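Local structure of erythromycin C-12 hydroxylase (Saccharopolyspora erythraea, 2JJN) at residues 280-285 with 341-346. The protein hydroxylates the macrolactone ring of erythromycin D at C-12, using heme b, NADPH and molecular oxygen, to give erythromycin C. The protein carries 2 engineered substitutions. Numbering follows the deposited sequence.
Sequences EVLRYR and AAQLSF. Engineered in segment 341-346: Leu344 (natural residue Phe). With HEM (protoporphyrin IX containing Fe), chain B; SO4 (sulfate ion), chain G.
Leu282 and Phe346 cross at about a right angle where the ExxR helix of the cytochrome P450 fold meets the start of the cysteine-ligand loop, whose Cys353 binds the heme iron. CD1 of Leu282 approaches the Phe346 ring obliquely, 3.7 Å from CE1, while its other methyl, CD2, reaches the heme vinyl carbon CBB at 3.8 Å. Phe346 meets the porphyrin through its CD2-CE2 edge: CE2 lies 3.5 Å from heme C3B, near the plane of the ring, and the ring also touches Cys353. Leu282 and Phe346 thus both touch the B side of the porphyrin, the leucine at the vinyl and the phenylalanine at the pyrrole. Beside them, Ser345 OG donates a 2.7 Å hydrogen bond to Leu282 O from well above the carbonyl plane, and Asn320 ND2 is a second partner of this hydroxyl. The Gln343 chain turns about its CB-CG bond (chi2 52°), bringing NE2 to 3.6 Å from Leu282 CB; that nitrogen is hydrogen-bonded to Glu279. The same helix carries the Glu-Arg pair of the ExxR motif, its charged ends directed away from the loop. Arg283 grips Glu280 side-on through NE and NH2, and Arg336 adds a further salt bridge. Gln343 OE1 accepts a hydrogen bond from Ser345 N, 3.2 Å away, on a lone pair in the carbonyl plane.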
ATOM      1  N   GLU A 280     -12.066   4.114   7.334  1.00 18.49           N
ATOM      2  CA  GLU A 280     -12.869   4.844   6.356  1.00 18.75           C
ATOM      3  C   GLU A 280     -11.975   5.590   5.339  1.00 17.89           C
ATOM      4  O   GLU A 280     -12.310   5.702   4.161  1.00 19.21           O
ATOM      5  CB  GLU A 280     -13.849   5.786   7.051  1.00 18.44           C
ATOM      6  CG  GLU A 280     -14.770   6.579   6.135  1.00 18.45           C
ATOM      7  CD  GLU A 280     -15.769   5.760   5.295  1.00 19.48           C
ATOM      8  OE1 GLU A 280     -15.663   4.505   5.231  1.00 20.70           O
ATOM      9  OE2 GLU A 280     -16.650   6.432   4.687  1.00 19.39           O
ATOM     10  N   VAL A 281     -10.828   6.110   5.791  1.00 17.66           N
ATOM     11  CA  VAL A 281      -9.889   6.686   4.794  1.00 17.91           C
ATOM     12  C   VAL A 281      -9.344   5.598   3.889  1.00 17.76           C
ATOM     13  O   VAL A 281      -9.224   5.797   2.678  1.00 18.90           O
ATOM     14  CB  VAL A 281      -8.752   7.479   5.472  1.00 17.53           C
ATOM     15  CG1 VAL A 281      -7.755   7.971   4.350  1.00 19.55           C
ATOM     16  CG2 VAL A 281      -9.321   8.662   6.277  1.00 17.98           C
ATOM     17  N   LEU A 282      -9.052   4.420   4.438  1.00 19.25           N
ATOM     18  CA  LEU A 282      -8.641   3.314   3.577  1.00 18.96           C
ATOM     19  C   LEU A 282      -9.701   3.013   2.521  1.00 18.09           C
ATOM     20  O   LEU A 282      -9.364   2.758   1.384  1.00 18.70           O
ATOM     21  CB  LEU A 282      -8.425   2.048   4.405  1.00 18.57           C
ATOM     22  CG  LEU A 282      -7.025   1.915   4.999  1.00 20.40           C
ATOM     23  CD1 LEU A 282      -7.055   0.885   6.140  1.00 21.57           C
ATOM     24  CD2 LEU A 282      -5.955   1.487   3.924  1.00 20.69           C
ATOM     25  N   ARG A 283     -10.984   3.049   2.910  1.00 18.18           N
ATOM     26  CA  ARG A 283     -12.048   2.804   1.899  1.00 17.94           C
ATOM     27  C   ARG A 283     -12.084   3.958   0.885  1.00 18.52           C
ATOM     28  O   ARG A 283     -12.174   3.763  -0.355  1.00 17.89           O
ATOM     29  CB  ARG A 283     -13.413   2.636   2.558  1.00 18.66           C
ATOM     30  CG  ARG A 283     -14.499   2.287   1.545  1.00 18.62           C
ATOM     31  CD  ARG A 283     -15.889   2.424   2.212  1.00 18.92           C
ATOM     32  NE  ARG A 283     -16.223   3.836   2.524  1.00 17.99           N
ATOM     33  CZ  ARG A 283     -16.721   4.686   1.620  1.00 18.40           C
ATOM     34  NH1 ARG A 283     -16.932   4.268   0.352  1.00 18.62           N
ATOM     35  NH2 ARG A 283     -16.989   5.958   1.940  1.00 19.43           N
ATOM     36  N   TYR A 284     -12.040   5.187   1.413  1.00 18.34           N
ATOM     37  CA  TYR A 284     -12.273   6.358   0.625  1.00 17.84           C
ATOM     38  C   TYR A 284     -11.126   6.671  -0.363  1.00 17.17           C
ATOM     39  O   TYR A 284     -11.392   7.052  -1.518  1.00 17.70           O
ATOM     40  CB  TYR A 284     -12.520   7.508   1.636  1.00 18.85           C
ATOM     41  CG  TYR A 284     -13.108   8.772   1.083  1.00 18.68           C
ATOM     42  CD1 TYR A 284     -14.441   8.814   0.703  1.00 20.61           C
ATOM     43  CD2 TYR A 284     -12.340   9.919   1.032  1.00 20.87           C
ATOM     44  CE1 TYR A 284     -14.984  10.036   0.241  1.00 22.50           C
ATOM     45  CE2 TYR A 284     -12.873  11.126   0.586  1.00 23.20           C
ATOM     46  CZ  TYR A 284     -14.154  11.168   0.204  1.00 22.80           C
ATOM     47  OH  TYR A 284     -14.605  12.414  -0.251  1.00 28.51           O
ATOM     48  N   ARG A 285      -9.896   6.525   0.121  1.00 10.55           N
ATOM     49  CA  ARG A 285      -8.699   6.870  -0.655  1.00  9.17           C
ATOM     50  C   ARG A 285      -7.662   5.738  -0.462  1.00  9.06           C
ATOM     51  O   ARG A 285      -6.634   5.917   0.172  1.00  8.82           O
ATOM     52  CB  ARG A 285      -8.162   8.223  -0.204  1.00  9.25           C
ATOM     53  CG  ARG A 285      -8.913   9.401  -0.824  1.00  9.15           C
ATOM     54  CD  ARG A 285      -8.363  10.700  -0.310  1.00 11.50           C
ATOM     55  NE  ARG A 285      -8.865  11.800  -1.165  1.00 12.30           N
ATOM     56  CZ  ARG A 285      -9.337  12.959  -0.707  1.00 13.68           C
ATOM     57  NH1 ARG A 285      -9.410  13.246   0.595  1.00 11.24           N
ATOM     58  NH2 ARG A 285      -9.742  13.876  -1.604  1.00 14.26           N
ATOM     59  N   ALA A 341     -17.119  -6.319   8.615  1.00 38.27           N
ATOM     60  CA  ALA A 341     -16.513  -5.742   7.421  1.00 35.45           C
ATOM     61  C   ALA A 341     -15.170  -6.388   7.075  1.00 32.68           C
ATOM     62  O   ALA A 341     -14.390  -6.715   7.995  1.00 33.96           O
ATOM     63  CB  ALA A 341     -16.338  -4.242   7.624  1.00 35.65           C
ATOM     64  N   ALA A 342     -14.915  -6.638   5.783  1.00 28.86           N
ATOM     65  CA  ALA A 342     -13.510  -6.810   5.357  1.00 23.60           C
ATOM     66  C   ALA A 342     -13.072  -5.650   4.476  1.00 21.45           C
ATOM     67  O   ALA A 342     -13.818  -5.113   3.645  1.00 21.52           O
ATOM     68  CB  ALA A 342     -13.200  -8.185   4.671  1.00 23.98           C
ATOM     69  N   GLN A 343     -11.811  -5.338   4.609  1.00 17.20           N
ATOM     70  CA  GLN A 343     -11.271  -4.118   4.046  1.00 12.98           C
ATOM     71  C   GLN A 343     -10.620  -4.384   2.689  1.00 11.73           C
ATOM     72  O   GLN A 343      -9.460  -4.841   2.606  1.00 12.03           O
ATOM     73  CB  GLN A 343     -10.234  -3.609   5.046  1.00 12.53           C
ATOM     74  CG  GLN A 343      -9.514  -2.334   4.605  1.00 11.97           C
ATOM     75  CD  GLN A 343     -10.435  -1.242   4.205  1.00 13.40           C
ATOM     76  OE1 GLN A 343     -10.737  -1.077   3.010  1.00 13.70           O
ATOM     77  NE2 GLN A 343     -10.917  -0.474   5.188  1.00 12.99           N
ATOM     78  N   LEU A 344     -11.369  -4.068   1.608  1.00 10.83           N
ATOM     79  CA  LEU A 344     -10.897  -4.412   0.254  1.00 10.39           C
ATOM     80  C   LEU A 344      -9.627  -3.672  -0.120  1.00  9.24           C
ATOM     81  O   LEU A 344      -8.898  -4.059  -1.059  1.00  9.81           O
ATOM     82  CB  LEU A 344     -12.036  -4.099  -0.760  1.00 10.29           C
ATOM     83  CG  LEU A 344     -11.717  -4.489  -2.200  1.00  9.51           C
ATOM     84  CD1 LEU A 344     -11.479  -5.967  -2.397  1.00 13.97           C
ATOM     85  CD2 LEU A 344     -12.885  -4.134  -3.157  1.00 11.81           C
ATOM     86  N   SER A 345      -9.369  -2.569   0.592  1.00  9.72           N
ATOM     87  CA  SER A 345      -8.121  -1.847   0.290  1.00  9.57           C
ATOM     88  C   SER A 345      -6.877  -2.626   0.697  1.00  9.90           C
ATOM     89  O   SER A 345      -5.760  -2.273   0.300  1.00 10.12           O
ATOM     90  CB  SER A 345      -8.146  -0.474   0.929  1.00  9.94           C
ATOM     91  OG  SER A 345      -9.247   0.238   0.436  1.00  9.30           O
ATOM     92  N   PHE A 346      -7.084  -3.708   1.441  1.00  9.03           N
ATOM     93  CA  PHE A 346      -5.989  -4.661   1.738  1.00 10.29           C
ATOM     94  C   PHE A 346      -6.063  -5.924   0.876  1.00  9.43           C
ATOM     95  O   PHE A 346      -5.265  -6.837   1.075  1.00 10.44           O
ATOM     96  CB  PHE A 346      -6.032  -5.103   3.209  1.00  9.24           C
ATOM     97  CG  PHE A 346      -5.557  -4.066   4.188  1.00  9.30           C
ATOM     98  CD1 PHE A 346      -6.357  -3.674   5.252  1.00 10.26           C
ATOM     99  CD2 PHE A 346      -4.304  -3.447   4.032  1.00 10.23           C
ATOM    100  CE1 PHE A 346      -5.921  -2.683   6.175  1.00 11.73           C
ATOM    101  CE2 PHE A 346      -3.864  -2.465   4.957  1.00 12.87           C
ATOM    102  CZ  PHE A 346      -4.684  -2.087   6.013  1.00 11.89           C
TER
HETATM  103  CHA HEM B 412      -0.459  -7.527   0.065  1.00 12.24           C
HETATM  104  CHB HEM B 412      -2.385  -3.064   0.504  1.00 10.52           C
HETATM  105  CHC HEM B 412       0.593  -2.179   4.224  1.00 14.69           C
HETATM  106  CHD HEM B 412       3.035  -6.276   3.263  1.00 13.38           C
HETATM  107  C1A HEM B 412      -1.259  -6.408  -0.060  1.00 11.79           C
HETATM  108  C2A HEM B 412      -2.361  -6.281  -1.021  1.00 11.12           C
HETATM  109  C3A HEM B 412      -2.878  -5.053  -0.913  1.00 10.18           C
HETATM  110  C4A HEM B 412      -2.131  -4.348   0.110  1.00 10.32           C
HETATM  111  CMA HEM B 412      -4.035  -4.449  -1.738  1.00 10.50           C
HETATM  112  CAA HEM B 412      -2.855  -7.389  -1.968  1.00 11.83           C
HETATM  113  CBA HEM B 412      -2.018  -7.463  -3.231  1.00 12.51           C
HETATM  114  CGA HEM B 412      -2.647  -8.368  -4.293  1.00 13.91           C
HETATM  115  O1A HEM B 412      -3.734  -8.960  -4.042  1.00 13.54           O
HETATM  116  O2A HEM B 412      -1.996  -8.511  -5.375  1.00 12.07           O
HETATM  117  C1B HEM B 412      -1.739  -2.439   1.572  1.00 11.04           C
HETATM  118  C2B HEM B 412      -2.092  -1.150   2.110  1.00 11.14           C
HETATM  119  C3B HEM B 412      -1.269  -0.903   3.155  1.00 12.51           C
HETATM  120  C4B HEM B 412      -0.388  -2.060   3.262  1.00 12.70           C
HETATM  121  CMB HEM B 412      -3.245  -0.332   1.490  1.00 12.64           C
HETATM  122  CAB HEM B 412      -1.148   0.319   4.086  1.00 14.56           C
HETATM  123  CBB HEM B 412      -2.206   0.988   4.411  1.00 16.65           C
HETATM  124  C1C HEM B 412       1.510  -3.207   4.283  1.00 13.35           C
HETATM  125  C2C HEM B 412       2.594  -3.301   5.247  1.00 14.47           C
HETATM  126  C3C HEM B 412       3.274  -4.437   4.980  1.00 13.07           C
HETATM  127  C4C HEM B 412       2.625  -5.101   3.848  1.00 12.68           C
HETATM  128  CMC HEM B 412       2.835  -2.235   6.349  1.00 15.87           C
HETATM  129  CAC HEM B 412       4.535  -5.007   5.658  1.00 17.74           C
HETATM  130  CBC HEM B 412       4.740  -4.952   6.974  1.00 22.66           C
HETATM  131  C1D HEM B 412       2.313  -6.930   2.312  1.00 11.76           C
HETATM  132  C2D HEM B 412       2.719  -8.183   1.762  1.00 13.95           C
HETATM  133  C3D HEM B 412       1.645  -8.579   0.801  1.00 12.38           C
HETATM  134  C4D HEM B 412       0.679  -7.521   0.837  1.00 10.73           C
HETATM  135  CMD HEM B 412       4.015  -8.984   2.090  1.00 14.33           C
HETATM  136  CAD HEM B 412       1.584  -9.837  -0.083  1.00 11.56           C
HETATM  137  CBD HEM B 412       0.803 -10.970   0.612  1.00 11.86           C
HETATM  138  CGD HEM B 412       0.658 -12.137  -0.315  1.00 13.11           C
HETATM  139  O1D HEM B 412       0.906 -12.014  -1.527  1.00 12.77           O
HETATM  140  O2D HEM B 412       0.283 -13.218   0.187  1.00 12.70           O
HETATM  141  NA  HEM B 412      -1.156  -5.199   0.649  1.00 10.32           N
HETATM  142  NB  HEM B 412      -0.655  -2.976   2.260  1.00 10.64           N
HETATM  143  NC  HEM B 412       1.595  -4.307   3.451  1.00 10.67           N
HETATM  144  ND  HEM B 412       1.081  -6.555   1.740  1.00 10.46           N
HETATM  145 FE   HEM B 412       0.104  -4.816   2.123  1.00 12.77          FE
HETATM  146  S   SO4 G 417     -15.493  -4.116   1.517  0.50 27.83           S
HETATM  147  O1  SO4 G 417     -14.335  -3.180   1.612  0.50 20.34           O
HETATM  148  O2  SO4 G 417     -15.502  -4.831   0.242  0.50 22.72           O
HETATM  149  O3  SO4 G 417     -16.809  -3.489   1.665  0.50 29.79           O
HETATM  150  O4  SO4 G 417     -15.397  -5.195   2.490  0.50 28.49           O
HETATM  151  O   HOH W   1       1.362  -3.843   0.578  1.00 27.42           O